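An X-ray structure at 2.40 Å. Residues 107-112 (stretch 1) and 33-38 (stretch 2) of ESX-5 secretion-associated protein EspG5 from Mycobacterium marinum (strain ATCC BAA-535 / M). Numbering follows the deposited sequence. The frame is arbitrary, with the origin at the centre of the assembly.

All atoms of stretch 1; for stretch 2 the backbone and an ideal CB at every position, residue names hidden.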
# COMPACT_ATOMS: atom_id res chain seq x y z
N GLY C 107 1.11 -7.87 -7.82
CA GLY C 107 1.99 -6.73 -7.68
C GLY C 107 3.46 -7.07 -7.59
O GLY C 107 4.24 -6.31 -7.01
N SER C 108 3.86 -8.21 -8.16
CA SER C 108 5.26 -8.60 -8.13
C SER C 108 6.13 -7.48 -8.70
O SER C 108 5.78 -6.85 -9.70
CB SER C 108 5.47 -9.88 -8.94
OG SER C 108 6.82 -10.29 -8.90
N ARG C 109 7.25 -7.22 -8.04
CA ARG C 109 8.20 -6.25 -8.55
C ARG C 109 9.25 -6.89 -9.44
O ARG C 109 10.14 -6.19 -9.93
CB ARG C 109 8.86 -5.51 -7.38
CG ARG C 109 7.87 -4.91 -6.38
CD ARG C 109 7.24 -3.61 -6.89
NE ARG C 109 6.08 -3.83 -7.76
CZ ARG C 109 5.46 -2.85 -8.42
NH1 ARG C 109 5.90 -1.60 -8.32
NH2 ARG C 109 4.41 -3.12 -9.19
N ASP C 110 9.16 -8.20 -9.68
CA ASP C 110 10.10 -8.85 -10.58
C ASP C 110 9.92 -8.33 -12.00
O ASP C 110 8.86 -7.83 -12.38
CB ASP C 110 9.90 -10.37 -10.59
CG ASP C 110 10.30 -11.04 -9.30
OD1 ASP C 110 11.15 -10.49 -8.56
OD2 ASP C 110 9.77 -12.13 -9.03
N ILE C 111 10.97 -8.47 -12.79
CA ILE C 111 10.91 -8.23 -14.23
C ILE C 111 11.40 -9.49 -14.92
O ILE C 111 12.07 -10.34 -14.30
CB ILE C 111 11.73 -6.99 -14.65
CG1 ILE C 111 13.19 -7.12 -14.21
CG2 ILE C 111 11.12 -5.73 -14.07
CD1 ILE C 111 14.06 -5.96 -14.68
N PRO C 112 11.08 -9.67 -16.21
CA PRO C 112 11.51 -10.89 -16.91
C PRO C 112 13.02 -11.00 -16.95
O PRO C 112 13.74 -10.02 -17.13
CB PRO C 112 10.91 -10.72 -18.31
CG PRO C 112 9.77 -9.76 -18.13
CD PRO C 112 10.23 -8.81 -17.05
N UNK C 33 11.28 1.21 -13.58
CA UNK C 33 12.16 0.58 -12.60
C UNK C 33 11.41 -0.36 -11.67
O UNK C 33 12.04 -1.15 -10.96
CB UNK C 33 12.88 1.65 -11.78
N UNK C 34 10.08 -0.27 -11.65
CA UNK C 34 9.22 -1.20 -10.93
C UNK C 34 9.71 -1.42 -9.50
O UNK C 34 9.91 -2.55 -9.04
CB UNK C 34 9.15 -2.54 -11.67
N UNK C 35 9.89 -0.32 -8.78
CA UNK C 35 10.22 -0.41 -7.36
C UNK C 35 8.95 -0.34 -6.52
O UNK C 35 7.88 0.02 -6.99
CB UNK C 35 11.19 0.70 -6.96
N UNK C 36 9.09 -0.72 -5.26
CA UNK C 36 7.98 -0.58 -4.33
C UNK C 36 7.71 0.90 -4.13
O UNK C 36 8.65 1.68 -3.97
CB UNK C 36 8.28 -1.27 -3.00
N UNK C 37 6.45 1.35 -4.18
CA UNK C 37 6.17 2.74 -3.82
C UNK C 37 6.45 2.96 -2.34
O UNK C 37 6.32 2.05 -1.52
CB UNK C 37 4.72 3.11 -4.15
N UNK C 38 6.87 4.18 -2.01
CA UNK C 38 7.10 4.56 -0.63
C UNK C 38 5.94 5.44 -0.17
O UNK C 38 5.53 6.36 -0.88
CB UNK C 38 8.44 5.28 -0.47

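Position 33 points its CA-to-CB bond away from stretch 1. Nothing of that stretch lies within 5.5 Å of the ideal CB. Stretch 1 therefore sets no preference here, and many side chains would fit. The deposited residue is Leu33, which makes no contact with stretch 1.

Position 34 is the one whose CA-to-CB bond points toward stretch 1. Its CA lies 5.7 Å from the CA of Arg109. The ideal CB is 4.2 Å from Arg109 O and 4.5 Å from Ile111 CG2. Phi and psi are 48° and 53°, a left-handed conformation that glycine, asparagine and aspartate adopt most readily, though other residues can take it. Stretch 1 offers backbone carbonyls and the methyl CG2 of Ile111. A long side chain with an aliphatic stem and a donor at its end would suit, so lysine, arginine or glutamine are all reasonable. The deposited residue is Arg34. Its NH1 donates a hydrogen bond to Asp110 O at 3.0 Å, and that oxygen lies at the edge of the guanidinium, near its plane. The bond is to the backbone of Asp110. The stem packs as well: Arg34 CD is 4.0 Å from Ile111 CG2, and Arg34 CG lies over one face of the Arg109 guanidinium, 3.8 Å from Arg109 CZ.

Position 35 points away, and its ideal CB finds nothing of stretch 1 within 5.5 Å. The visible backbone is the useful part, since its carbonyl faces the end of Arg109. Almost any side chain could present that oxygen. The deposited residue is Cys35. Arg109 NH1 donates a hydrogen bond to Cys35 O at 2.9 Å. Arg109 NE also bonds to Gly107 O within its own stretch, at 3.2 Å, which helps hold the guanidinium in place.

Position 36 points sideways. Its ideal CB is 4.7 Å from Arg109 CD, so a side chain with an aliphatic first part would suit, whether polar or not at its end. The deposited residue is Arg36. Its closest contact is through the backbone, with Arg36 N 3.8 Å from Arg109 CD.

Position 37 also points sideways, with phi at -67°, which allows proline among many others. The deposited residue is Pro37. Its CD comes 4.5 Å from Arg109 NH1, a loose contact.

Position 38 is out of reach, so stretch 1 gives no guidance. The deposited residue is Tyr38, whose OH is hydrogen-bonded elsewhere in the structure.

Stretch 2 (33-38) LRCRPY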
# COMPACT_ATOMS: atom_id res chain seq x y z
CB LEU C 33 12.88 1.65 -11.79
CG LEU C 33 13.84 2.51 -12.60
CD1 LEU C 33 14.10 3.82 -11.88
CD2 LEU C 33 15.14 1.75 -12.82
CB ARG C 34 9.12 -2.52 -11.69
CG ARG C 34 7.98 -3.41 -11.27
CD ARG C 34 7.81 -4.57 -12.23
NE ARG C 34 7.04 -4.23 -13.42
CZ ARG C 34 6.64 -5.11 -14.33
NH1 ARG C 34 6.96 -6.39 -14.18
NH2 ARG C 34 5.94 -4.72 -15.39
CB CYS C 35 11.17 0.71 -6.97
SG CYS C 35 12.78 0.58 -7.77
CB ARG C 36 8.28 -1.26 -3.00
CG ARG C 36 7.20 -2.25 -2.56
CD ARG C 36 7.39 -2.67 -1.11
NE ARG C 36 8.75 -3.14 -0.84
CZ ARG C 36 9.28 -3.23 0.38
NH1 ARG C 36 10.52 -3.66 0.53
NH2 ARG C 36 8.57 -2.89 1.45
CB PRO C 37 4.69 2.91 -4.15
CG PRO C 37 4.12 1.53 -4.07
CD PRO C 37 5.22 0.58 -4.47
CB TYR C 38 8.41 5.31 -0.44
CG TYR C 38 8.50 6.01 0.90
CD1 TYR C 38 8.59 5.29 2.08
CD2 TYR C 38 8.47 7.40 0.99
CE1 TYR C 38 8.65 5.92 3.31
CE2 TYR C 38 8.54 8.04 2.21
CZ TYR C 38 8.63 7.29 3.37
OH TYR C 38 8.70 7.93 4.58
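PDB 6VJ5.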